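Local coordinates for protein Glp_546_48378_50642 (Giardia intestinalis, PDB 2QVW) that cleaves double-stranded RNA into short interfering RNAs of 21 to 23 base pairs for the RNA interference pathway, as a Dicer ribonuclease, at residues A[345-350]-A[651-656]; A[351-356]-A[538-543]; A[360-365]-A[647-652]. All coordinates share one frame; numbering follows the deposited sequence.

Contact 1 of 3, residues A[345-350]-A[651-656]. With MN (manganese (II) ion), chain G.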
ATOM      1  N   LEU A 345     -14.191   6.722  -1.614  1.00 23.43           N
ATOM      2  CA  LEU A 345     -14.997   7.028  -0.453  1.00 23.01           C
ATOM      3  C   LEU A 345     -16.191   7.834  -0.915  1.00 22.79           C
ATOM      4  O   LEU A 345     -17.314   7.601  -0.485  1.00 22.80           O
ATOM      5  CB  LEU A 345     -14.184   7.850   0.541  1.00 22.99           C
ATOM      6  CG  LEU A 345     -14.981   8.657   1.570  1.00 21.94           C
ATOM      7  CD1 LEU A 345     -15.944   7.759   2.330  1.00 21.93           C
ATOM      8  CD2 LEU A 345     -14.023   9.327   2.526  1.00 22.08           C
ATOM      9  N   GLY A 346     -15.936   8.791  -1.798  1.00 22.49           N
ATOM     10  CA  GLY A 346     -17.004   9.628  -2.308  1.00 22.16           C
ATOM     11  C   GLY A 346     -18.045   8.831  -3.062  1.00 21.82           C
ATOM     12  O   GLY A 346     -19.249   9.032  -2.880  1.00 21.68           O
ATOM     13  N   PHE A 347     -17.583   7.924  -3.916  1.00 21.59           N
ATOM     14  CA  PHE A 347     -18.487   7.092  -4.703  1.00 21.43           C
ATOM     15  C   PHE A 347     -19.335   6.157  -3.847  1.00 21.01           C
ATOM     16  O   PHE A 347     -20.532   6.001  -4.087  1.00 21.18           O
ATOM     17  CB  PHE A 347     -17.712   6.258  -5.719  1.00 21.70           C
ATOM     18  CG  PHE A 347     -18.525   5.166  -6.329  1.00 21.85           C
ATOM     19  CD1 PHE A 347     -19.755   5.446  -6.896  1.00 21.49           C
ATOM     20  CD2 PHE A 347     -18.082   3.851  -6.300  1.00 23.16           C
ATOM     21  CE1 PHE A 347     -20.539   4.428  -7.424  1.00 21.64           C
ATOM     22  CE2 PHE A 347     -18.852   2.825  -6.825  1.00 23.23           C
ATOM     23  CZ  PHE A 347     -20.083   3.110  -7.386  1.00 22.32           C
ATOM     24  N   ILE A 348     -18.710   5.520  -2.863  1.00 20.37           N
ATOM     25  CA  ILE A 348     -19.419   4.607  -1.979  1.00 19.69           C
ATOM     26  C   ILE A 348     -20.569   5.364  -1.345  1.00 19.67           C
ATOM     27  O   ILE A 348     -21.731   4.972  -1.450  1.00 19.86           O
ATOM     28  CB  ILE A 348     -18.497   4.080  -0.842  1.00 19.45           C
ATOM     29  CG1 ILE A 348     -17.285   3.338  -1.429  1.00 19.02           C
ATOM     30  CG2 ILE A 348     -19.296   3.174   0.102  1.00 19.11           C
ATOM     31  CD1 ILE A 348     -17.601   1.985  -2.019  1.00 39.53           C
ATOM     32  N   VAL A 349     -20.228   6.463  -0.689  1.00 19.25           N
ATOM     33  CA  VAL A 349     -21.206   7.291  -0.006  1.00 18.92           C
ATOM     34  C   VAL A 349     -22.359   7.710  -0.896  1.00 19.14           C
ATOM     35  O   VAL A 349     -23.515   7.616  -0.494  1.00 19.12           O
ATOM     36  CB  VAL A 349     -20.536   8.549   0.591  1.00 18.76           C
ATOM     37  CG1 VAL A 349     -21.577   9.432   1.282  1.00 18.36           C
ATOM     38  CG2 VAL A 349     -19.478   8.131   1.590  1.00 18.91           C
ATOM     39  N   THR A 350     -22.046   8.176  -2.099  1.00 19.58           N
ATOM     40  CA  THR A 350     -23.073   8.602  -3.041  1.00 19.68           C
ATOM     41  C   THR A 350     -24.037   7.463  -3.351  1.00 19.74           C
ATOM     42  O   THR A 350     -25.257   7.648  -3.378  1.00 20.09           O
ATOM     43  CB  THR A 350     -22.462   9.055  -4.357  1.00 19.62           C
ATOM     44  OG1 THR A 350     -21.544  10.130  -4.116  1.00 19.86           O
ATOM     45  CG2 THR A 350     -23.559   9.517  -5.308  1.00 19.56           C
ATOM     46  N   GLU A 651     -27.265  10.672 -13.042  1.00 24.73           N
ATOM     47  CA  GLU A 651     -26.154  11.582 -13.281  1.00 24.48           C
ATOM     48  C   GLU A 651     -25.299  11.692 -12.026  1.00 24.10           C
ATOM     49  O   GLU A 651     -24.066  11.573 -12.079  1.00 24.30           O
ATOM     50  CB  GLU A 651     -26.688  12.959 -13.638  1.00 24.65           C
ATOM     51  CG  GLU A 651     -25.619  13.932 -14.045  1.00 25.82           C
ATOM     52  CD  GLU A 651     -25.941  15.343 -13.626  1.00 28.29           C
ATOM     53  OE1 GLU A 651     -27.139  15.660 -13.458  1.00 28.30           O
ATOM     54  OE2 GLU A 651     -24.988  16.139 -13.469  1.00 30.12           O
ATOM     55  N   LEU A 652     -25.969  11.931 -10.898  1.00 23.38           N
ATOM     56  CA  LEU A 652     -25.296  12.064  -9.617  1.00 22.82           C
ATOM     57  C   LEU A 652     -24.360  10.901  -9.405  1.00 22.52           C
ATOM     58  O   LEU A 652     -23.200  11.074  -9.037  1.00 22.82           O
ATOM     59  CB  LEU A 652     -26.307  12.084  -8.484  1.00 22.82           C
ATOM     60  CG  LEU A 652     -25.672  12.135  -7.098  1.00 22.48           C
ATOM     61  CD1 LEU A 652     -24.946  13.443  -6.917  1.00 21.64           C
ATOM     62  CD2 LEU A 652     -26.743  11.988  -6.045  1.00 23.10           C
ATOM     63  N   LEU A 653     -24.873   9.705  -9.644  1.00 22.06           N
ATOM     64  CA  LEU A 653     -24.075   8.502  -9.472  1.00 21.45           C
ATOM     65  C   LEU A 653     -22.943   8.423 -10.496  1.00 21.54           C
ATOM     66  O   LEU A 653     -21.806   8.095 -10.161  1.00 21.72           O
ATOM     67  CB  LEU A 653     -24.960   7.267  -9.609  1.00 21.11           C
ATOM     68  CG  LEU A 653     -24.330   5.955  -9.157  1.00 20.15           C
ATOM     69  CD1 LEU A 653     -24.292   5.901  -7.642  1.00 19.90           C
ATOM     70  CD2 LEU A 653     -25.135   4.811  -9.686  1.00 19.39           C
ATOM     71  N   GLY A 654     -23.261   8.714 -11.749  1.00 21.48           N
ATOM     72  CA  GLY A 654     -22.243   8.653 -12.771  1.00 21.87           C
ATOM     73  C   GLY A 654     -21.094   9.577 -12.438  1.00 22.42           C
ATOM     74  O   GLY A 654     -19.928   9.195 -12.513  1.00 22.45           O
ATOM     75  N   ASP A 655     -21.424  10.803 -12.062  1.00 23.01           N
ATOM     76  CA  ASP A 655     -20.395  11.766 -11.746  1.00 23.80           C
ATOM     77  C   ASP A 655     -19.410  11.136 -10.768  1.00 23.69           C
ATOM     78  O   ASP A 655     -18.202  11.091 -11.021  1.00 23.86           O
ATOM     79  CB  ASP A 655     -21.023  13.013 -11.139  1.00 24.37           C
ATOM     80  CG  ASP A 655     -20.127  14.235 -11.267  1.00 26.58           C
ATOM     81  OD1 ASP A 655     -18.963  14.166 -10.816  1.00 28.30           O
ATOM     82  OD2 ASP A 655     -20.586  15.264 -11.820  1.00 28.62           O
ATOM     83  N   ALA A 656     -19.945  10.625  -9.663  1.00 23.79           N
ATOM     84  CA  ALA A 656     -19.145  10.000  -8.614  1.00 23.80           C
ATOM     85  C   ALA A 656     -18.247   8.867  -9.114  1.00 23.63           C
ATOM     86  O   ALA A 656     -17.033   8.892  -8.907  1.00 23.68           O
ATOM     87  CB  ALA A 656     -20.063   9.488  -7.520  1.00 23.80           C
TER
HETATM   88 MN    MN G 757     -17.243  14.017 -12.739  1.00 77.74          MN
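The interface between the two ribonuclease III domains of Dicer is built here from F347 and T350 of helix 330-356 against L652, L653 and A656 of helix 648-669. The two helix segments run nearly antiparallel, 161° between their directions, with axes 9.2 Å apart. A656 faces helix 330-356 with nothing larger than a methyl, and F347 and T350 close around it: T350 OG1 lies 3.8 Å from A656 CB, and F347 CD1 meets the same methyl at the edge of the ring. Further along that edge F347 CE1 touches L653 CD1 at 4.0 Å. T350 has CG2 anti to its backbone N, which sets this methyl against L652 CG at 3.8 Å. The hydroxyl is tied back into its own helix, T350 OG1 donating to G346 O at 2.8 Å from above the carbonyl plane; G346 O also takes the backbone bond from T350 N, so two donors hold it. L732 of helix 718-735 also touches both F347 and L653. One residue before A656, D655 OD1 binds a manganese ion at 2.6 Å, with E686 as the other ligand. Antiparallel helices packed across the domain boundary are what is expected of Dicer, whose two ribonuclease III domains pair within one chain.

Contact 2 of 3, residues A[351-356]-A[538-543]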
ATOM      1  N   ALA A 351     -23.480   6.283  -3.586  1.00 19.66           N
ATOM      2  CA  ALA A 351     -24.274   5.108  -3.893  1.00 19.52           C
ATOM      3  C   ALA A 351     -25.144   4.671  -2.728  1.00 19.54           C
ATOM      4  O   ALA A 351     -26.357   4.569  -2.867  1.00 19.35           O
ATOM      5  CB  ALA A 351     -23.358   3.969  -4.310  1.00 19.38           C
ATOM      6  N   ARG A 352     -24.518   4.416  -1.580  1.00 19.99           N
ATOM      7  CA  ARG A 352     -25.237   3.958  -0.395  1.00 20.73           C
ATOM      8  C   ARG A 352     -26.275   4.932   0.164  1.00 21.07           C
ATOM      9  O   ARG A 352     -27.276   4.502   0.733  1.00 21.22           O
ATOM     10  CB  ARG A 352     -24.236   3.565   0.689  1.00 20.75           C
ATOM     11  CG  ARG A 352     -23.522   2.257   0.404  1.00 21.11           C
ATOM     12  CD  ARG A 352     -24.510   1.099   0.418  1.00 22.36           C
ATOM     13  NE  ARG A 352     -25.119   0.828  -0.881  1.00 23.57           N
ATOM     14  CZ  ARG A 352     -26.292   0.217  -1.047  1.00 24.62           C
ATOM     15  NH1 ARG A 352     -26.993  -0.179   0.003  1.00 23.91           N
ATOM     16  NH2 ARG A 352     -26.762  -0.017  -2.265  1.00 24.98           N
ATOM     17  N   LEU A 353     -26.044   6.231   0.001  1.00 21.21           N
ATOM     18  CA  LEU A 353     -26.993   7.241   0.479  1.00 21.16           C
ATOM     19  C   LEU A 353     -28.223   7.264  -0.430  1.00 21.45           C
ATOM     20  O   LEU A 353     -29.349   7.451   0.038  1.00 21.60           O
ATOM     21  CB  LEU A 353     -26.354   8.638   0.498  1.00 20.79           C
ATOM     22  CG  LEU A 353     -25.488   9.080   1.681  1.00 20.50           C
ATOM     23  CD1 LEU A 353     -24.888  10.433   1.415  1.00 19.85           C
ATOM     24  CD2 LEU A 353     -26.325   9.149   2.921  1.00 20.95           C
ATOM     25  N   LEU A 354     -27.997   7.092  -1.730  1.00 21.72           N
ATOM     26  CA  LEU A 354     -29.079   7.074  -2.705  1.00 21.95           C
ATOM     27  C   LEU A 354     -30.106   6.039  -2.269  1.00 22.37           C
ATOM     28  O   LEU A 354     -31.303   6.306  -2.270  1.00 22.60           O
ATOM     29  CB  LEU A 354     -28.537   6.698  -4.084  1.00 21.67           C
ATOM     30  CG  LEU A 354     -28.559   7.720  -5.233  1.00 20.97           C
ATOM     31  CD1 LEU A 354     -27.912   9.006  -4.796  1.00 20.32           C
ATOM     32  CD2 LEU A 354     -27.821   7.152  -6.441  1.00 20.86           C
ATOM     33  N   CYS A 355     -29.619   4.855  -1.900  1.00 22.51           N
ATOM     34  CA  CYS A 355     -30.467   3.764  -1.453  1.00 22.77           C
ATOM     35  C   CYS A 355     -30.990   3.955  -0.037  1.00 23.11           C
ATOM     36  O   CYS A 355     -32.097   3.526   0.284  1.00 23.36           O
ATOM     37  CB  CYS A 355     -29.707   2.442  -1.527  1.00 22.62           C
ATOM     38  SG  CYS A 355     -29.399   1.862  -3.197  1.00 22.89           S
ATOM     39  N   LEU A 356     -30.206   4.593   0.818  1.00 23.27           N
ATOM     40  CA  LEU A 356     -30.647   4.798   2.191  1.00 23.22           C
ATOM     41  C   LEU A 356     -31.754   5.840   2.263  1.00 23.63           C
ATOM     42  O   LEU A 356     -32.579   5.820   3.172  1.00 23.92           O
ATOM     43  CB  LEU A 356     -29.477   5.235   3.061  1.00 22.65           C
ATOM     44  CG  LEU A 356     -29.798   5.442   4.538  1.00 21.61           C
ATOM     45  CD1 LEU A 356     -30.455   4.193   5.117  1.00 21.06           C
ATOM     46  CD2 LEU A 356     -28.514   5.763   5.278  1.00 21.09           C
ATOM     47  N   GLY A 538     -26.829  -2.424   8.509  1.00 21.16           N
ATOM     48  CA  GLY A 538     -27.672  -3.216   7.633  1.00 21.19           C
ATOM     49  C   GLY A 538     -28.446  -2.416   6.605  1.00 21.19           C
ATOM     50  O   GLY A 538     -28.517  -2.808   5.453  1.00 21.01           O
ATOM     51  N   LEU A 539     -29.045  -1.308   7.012  1.00 21.14           N
ATOM     52  CA  LEU A 539     -29.787  -0.483   6.069  1.00 20.94           C
ATOM     53  C   LEU A 539     -28.848   0.265   5.140  1.00 21.14           C
ATOM     54  O   LEU A 539     -29.210   0.583   4.003  1.00 21.15           O
ATOM     55  CB  LEU A 539     -30.648   0.529   6.808  1.00 20.75           C
ATOM     56  CG  LEU A 539     -32.051   0.051   7.147  1.00 20.43           C
ATOM     57  CD1 LEU A 539     -32.726   1.049   8.058  1.00 20.84           C
ATOM     58  CD2 LEU A 539     -32.832  -0.131   5.852  1.00 19.79           C
ATOM     59  N   TRP A 540     -27.644   0.554   5.639  1.00 21.35           N
ATOM     60  CA  TRP A 540     -26.630   1.260   4.868  1.00 21.67           C
ATOM     61  C   TRP A 540     -26.291   0.426   3.651  1.00 22.24           C
ATOM     62  O   TRP A 540     -26.539   0.849   2.520  1.00 22.43           O
ATOM     63  CB  TRP A 540     -25.388   1.501   5.737  1.00 21.35           C
ATOM     64  CG  TRP A 540     -24.202   2.091   5.015  1.00 20.97           C
ATOM     65  CD1 TRP A 540     -23.060   1.433   4.652  1.00 20.48           C
ATOM     66  CD2 TRP A 540     -24.040   3.450   4.561  1.00 21.16           C
ATOM     67  NE1 TRP A 540     -22.198   2.288   4.002  1.00 20.36           N
ATOM     68  CE2 TRP A 540     -22.772   3.531   3.930  1.00 20.77           C
ATOM     69  CE3 TRP A 540     -24.840   4.604   4.625  1.00 21.00           C
ATOM     70  CZ2 TRP A 540     -22.283   4.722   3.367  1.00 20.62           C
ATOM     71  CZ3 TRP A 540     -24.351   5.793   4.065  1.00 20.08           C
ATOM     72  CH2 TRP A 540     -23.084   5.838   3.445  1.00 20.67           C
ATOM     73  N   LEU A 541     -25.763  -0.771   3.883  1.00 22.82           N
ATOM     74  CA  LEU A 541     -25.393  -1.647   2.779  1.00 23.67           C
ATOM     75  C   LEU A 541     -26.497  -2.582   2.333  1.00 24.28           C
ATOM     76  O   LEU A 541     -26.278  -3.451   1.496  1.00 24.73           O
ATOM     77  CB  LEU A 541     -24.168  -2.484   3.143  1.00 23.68           C
ATOM     78  CG  LEU A 541     -23.434  -2.271   4.471  1.00 23.82           C
ATOM     79  CD1 LEU A 541     -24.161  -2.983   5.595  1.00 24.32           C
ATOM     80  CD2 LEU A 541     -22.032  -2.833   4.338  1.00 24.20           C
ATOM     81  N   GLY A 542     -27.690  -2.391   2.873  1.00 24.51           N
ATOM     82  CA  GLY A 542     -28.793  -3.264   2.512  1.00 24.92           C
ATOM     83  C   GLY A 542     -29.798  -2.731   1.508  1.00 25.48           C
ATOM     84  O   GLY A 542     -30.195  -3.462   0.597  1.00 25.77           O
ATOM     85  N   SER A 543     -30.209  -1.476   1.665  1.00 25.94           N
ATOM     86  CA  SER A 543     -31.196  -0.891   0.773  1.00 26.51           C
ATOM     87  C   SER A 543     -30.956  -1.201  -0.710  1.00 27.02           C
ATOM     88  O   SER A 543     -29.850  -1.023  -1.250  1.00 27.30           O
ATOM     89  CB  SER A 543     -31.281   0.617   1.014  1.00 26.62           C
ATOM     90  OG  SER A 543     -31.758   0.859   2.335  1.00 26.63           O
TER
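R352 NH1 donates to W540 O at 2.8 Å and to S543 O at 3.2 Å, an arginine bound to carbonyl oxygens at the C-terminal end of a helix, where helix 330-356 of the first ribonuclease III domain crosses helix 528-542 at 108°. S543 O lies in the guanidinium plane and receives the bond on a lone pair. R352 NH2 adds a weak bond to S543 O. The positive group would probably be favoured by the helix dipole at this end. The chain bends at chi2 (-65°), which places CD, and again at chi3 (89°), which places NE, and the guanidinium ends at the two carbonyls beyond the indole. Over one indole face sits R352 CB, a CH-pi contact 3.5 Å from the centroid of the W540 six-membered ring. L356 CD2 meets the ring edge at W540 CE3, and L353 CD2 approaches W540 CZ3 nearby. L356 CD1 also packs on L539 CB, the two side chains crossing at about a right angle. C355 CB packs against S543 CB, and V565 lies against R352 and C355. S543, just past helix 528-542, turns its hydroxyl back to that helix, S543 OG donating in the carbonyl plane to L539 O at 3.1 Å.

Contact 3 of 3, residues A[360-365]-A[647-652]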
ATOM      1  N   ALA A 360     -34.922  11.092  -1.149  1.00 25.79           N
ATOM      2  CA  ALA A 360     -34.204  12.351  -1.001  1.00 25.75           C
ATOM      3  C   ALA A 360     -33.849  12.973  -2.351  1.00 25.77           C
ATOM      4  O   ALA A 360     -33.797  12.278  -3.373  1.00 25.66           O
ATOM      5  CB  ALA A 360     -32.948  12.132  -0.179  1.00 25.65           C
ATOM      6  N   SER A 361     -33.612  14.283  -2.349  1.00 25.96           N
ATOM      7  CA  SER A 361     -33.255  14.996  -3.569  1.00 26.19           C
ATOM      8  C   SER A 361     -31.737  15.094  -3.695  1.00 25.88           C
ATOM      9  O   SER A 361     -31.019  15.040  -2.699  1.00 25.94           O
ATOM     10  CB  SER A 361     -33.840  16.412  -3.548  1.00 26.45           C
ATOM     11  OG  SER A 361     -33.143  17.248  -2.629  1.00 27.84           O
ATOM     12  N   VAL A 362     -31.255  15.243  -4.922  1.00 25.56           N
ATOM     13  CA  VAL A 362     -29.824  15.377  -5.177  1.00 25.03           C
ATOM     14  C   VAL A 362     -29.267  16.426  -4.239  1.00 25.04           C
ATOM     15  O   VAL A 362     -28.283  16.198  -3.553  1.00 24.89           O
ATOM     16  CB  VAL A 362     -29.546  15.850  -6.615  1.00 24.73           C
ATOM     17  CG1 VAL A 362     -28.067  16.065  -6.803  1.00 25.09           C
ATOM     18  CG2 VAL A 362     -30.071  14.833  -7.616  1.00 24.95           C
ATOM     19  N   GLY A 363     -29.910  17.583  -4.221  1.00 25.26           N
ATOM     20  CA  GLY A 363     -29.464  18.656  -3.366  1.00 25.29           C
ATOM     21  C   GLY A 363     -29.172  18.147  -1.979  1.00 25.08           C
ATOM     22  O   GLY A 363     -28.065  18.304  -1.491  1.00 24.80           O
ATOM     23  N   THR A 364     -30.161  17.524  -1.346  1.00 24.86           N
ATOM     24  CA  THR A 364     -29.993  17.011   0.009  1.00 24.85           C
ATOM     25  C   THR A 364     -29.075  15.800   0.027  1.00 24.90           C
ATOM     26  O   THR A 364     -28.450  15.504   1.041  1.00 25.47           O
ATOM     27  CB  THR A 364     -31.350  16.644   0.636  1.00 24.74           C
ATOM     28  OG1 THR A 364     -32.093  15.848  -0.287  1.00 24.59           O
ATOM     29  CG2 THR A 364     -32.156  17.897   0.953  1.00 24.99           C
ATOM     30  N   LEU A 365     -28.988  15.100  -1.100  1.00 24.64           N
ATOM     31  CA  LEU A 365     -28.123  13.928  -1.196  1.00 24.12           C
ATOM     32  C   LEU A 365     -26.682  14.380  -1.262  1.00 24.14           C
ATOM     33  O   LEU A 365     -25.776  13.621  -0.943  1.00 24.06           O
ATOM     34  CB  LEU A 365     -28.456  13.093  -2.438  1.00 23.84           C
ATOM     35  CG  LEU A 365     -29.693  12.190  -2.371  1.00 23.45           C
ATOM     36  CD1 LEU A 365     -29.882  11.456  -3.677  1.00 23.00           C
ATOM     37  CD2 LEU A 365     -29.529  11.208  -1.251  1.00 22.92           C
ATOM     38  N   TYR A 647     -33.429  11.443 -15.279  1.00 32.36           N
ATOM     39  CA  TYR A 647     -31.999  11.124 -15.228  1.00 31.76           C
ATOM     40  C   TYR A 647     -31.244  11.853 -14.115  1.00 31.31           C
ATOM     41  O   TYR A 647     -30.020  11.756 -14.016  1.00 31.03           O
ATOM     42  CB  TYR A 647     -31.347  11.430 -16.585  1.00 31.91           C
ATOM     43  CG  TYR A 647     -30.989  12.891 -16.807  1.00 32.25           C
ATOM     44  CD1 TYR A 647     -29.884  13.467 -16.165  1.00 32.44           C
ATOM     45  CD2 TYR A 647     -31.735  13.695 -17.679  1.00 33.29           C
ATOM     46  CE1 TYR A 647     -29.528  14.793 -16.386  1.00 32.93           C
ATOM     47  CE2 TYR A 647     -31.385  15.032 -17.905  1.00 33.25           C
ATOM     48  CZ  TYR A 647     -30.277  15.570 -17.253  1.00 32.93           C
ATOM     49  OH  TYR A 647     -29.904  16.880 -17.470  1.00 32.85           O
ATOM     50  N   GLN A 648     -31.977  12.571 -13.271  1.00 30.87           N
ATOM     51  CA  GLN A 648     -31.382  13.337 -12.176  1.00 30.30           C
ATOM     52  C   GLN A 648     -30.383  12.602 -11.289  1.00 29.35           C
ATOM     53  O   GLN A 648     -29.231  13.022 -11.156  1.00 29.67           O
ATOM     54  CB  GLN A 648     -32.491  13.921 -11.293  1.00 30.69           C
ATOM     55  CG  GLN A 648     -33.300  15.009 -11.965  1.00 33.18           C
ATOM     56  CD  GLN A 648     -32.413  16.107 -12.527  1.00 37.35           C
ATOM     57  OE1 GLN A 648     -31.741  15.926 -13.555  1.00 37.97           O
ATOM     58  NE2 GLN A 648     -32.396  17.254 -11.848  1.00 38.98           N
ATOM     59  N   LYS A 649     -30.824  11.513 -10.672  1.00 28.13           N
ATOM     60  CA  LYS A 649     -29.958  10.772  -9.773  1.00 26.73           C
ATOM     61  C   LYS A 649     -28.904   9.931 -10.492  1.00 26.26           C
ATOM     62  O   LYS A 649     -27.779   9.771 -10.001  1.00 26.02           O
ATOM     63  CB  LYS A 649     -30.811   9.905  -8.845  1.00 26.53           C
ATOM     64  CG  LYS A 649     -31.729  10.711  -7.924  1.00 24.97           C
ATOM     65  CD  LYS A 649     -32.541   9.807  -7.024  1.00 23.16           C
ATOM     66  CE  LYS A 649     -33.432  10.606  -6.101  1.00 21.98           C
ATOM     67  NZ  LYS A 649     -34.305   9.729  -5.280  1.00 22.09           N
ATOM     68  N   LEU A 650     -29.263   9.392 -11.651  1.00 25.64           N
ATOM     69  CA  LEU A 650     -28.323   8.597 -12.419  1.00 25.11           C
ATOM     70  C   LEU A 650     -27.068   9.431 -12.618  1.00 24.98           C
ATOM     71  O   LEU A 650     -25.948   8.970 -12.393  1.00 25.17           O
ATOM     72  CB  LEU A 650     -28.912   8.242 -13.778  1.00 25.05           C
ATOM     73  CG  LEU A 650     -29.909   7.089 -13.843  1.00 24.44           C
ATOM     74  CD1 LEU A 650     -30.593   7.108 -15.180  1.00 24.99           C
ATOM     75  CD2 LEU A 650     -29.199   5.765 -13.635  1.00 23.84           C
ATOM     76  N   GLU A 651     -27.265  10.672 -13.042  1.00 24.73           N
ATOM     77  CA  GLU A 651     -26.154  11.582 -13.281  1.00 24.48           C
ATOM     78  C   GLU A 651     -25.299  11.692 -12.026  1.00 24.10           C
ATOM     79  O   GLU A 651     -24.066  11.573 -12.079  1.00 24.30           O
ATOM     80  CB  GLU A 651     -26.688  12.959 -13.638  1.00 24.65           C
ATOM     81  CG  GLU A 651     -25.619  13.932 -14.045  1.00 25.82           C
ATOM     82  CD  GLU A 651     -25.941  15.343 -13.626  1.00 28.29           C
ATOM     83  OE1 GLU A 651     -27.139  15.660 -13.458  1.00 28.30           O
ATOM     84  OE2 GLU A 651     -24.988  16.139 -13.469  1.00 30.12           O
ATOM     85  N   LEU A 652     -25.969  11.931 -10.898  1.00 23.38           N
ATOM     86  CA  LEU A 652     -25.296  12.064  -9.617  1.00 22.82           C
ATOM     87  C   LEU A 652     -24.360  10.901  -9.405  1.00 22.52           C
ATOM     88  O   LEU A 652     -23.200  11.074  -9.037  1.00 22.82           O
ATOM     89  CB  LEU A 652     -26.307  12.084  -8.484  1.00 22.82           C
ATOM     90  CG  LEU A 652     -25.672  12.135  -7.098  1.00 22.48           C
ATOM     91  CD1 LEU A 652     -24.946  13.443  -6.917  1.00 21.64           C
ATOM     92  CD2 LEU A 652     -26.743  11.988  -6.045  1.00 23.10           C
TER
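This is a partly buried, mostly apolar contact between the N-terminal parts of two helices, one from each ribonuclease III domain: V362 and L365 of helix 362-373 meet Q648, K649 and L652 of helix 648-669. L652 divides its two methyls between V362 and L365. L652 CD1 lies 4.1 Å from V362 CG1, the two side chains sliding past each other in opposite directions, while L652 CD2 rests 4.0 Å from L365 CD1, where the side chains cross obliquely. L354 of helix 330-356 touches both L365 and L652. The other valine methyl, V362 CG2, sits beside Q648 O, and V362 also brushes the stem of K649. That lysine takes CG anti to its carbonyl carbon (chi1 -63°) and is extended beyond it, a straight chain that carries its amine to the loop ahead of helix 362-373. There K649 NZ makes a weak hydrogen bond to A360 O, 3.2 Å away. The stronger polar partner of the amine is Y547 O, which leaves A360 as a secondary tie. Next to A360, S361 stands at the N-cap position of helix 362-373, and S361 O accepts from both T364 OG1 at 2.8 Å and L365 N. The helix that carries L652 also carries E651, which binds manganese together with D722 and E725. Such a helix, with apolar residues toward the partner domain and a metal-binding glutamate on another side, is in keeping with the ribonuclease III catalytic domain.

Overall arrangement
All three contacts gather on one side of the chain's centre, contacts 1 and 3 about 10 Å apart between centres, contact 2 about 13 and 14 Å from them. Segments 345-350, 351-356 and 360-365 follow one another in the first ribonuclease III domain; 538-543, then 647-652 and 651-656, come later, so contact 2 closes within contact 1 and crosses contact 3. Contacts 1 and 3 share helix 648-669, L652 touching in both; E651, also in both ranges, is a manganese ligand. Helix 330-356 serves contacts 1 and 2, and L354 reaches the leucines of the other two. Segments far apart in sequence thus bring the two catalytic domains together.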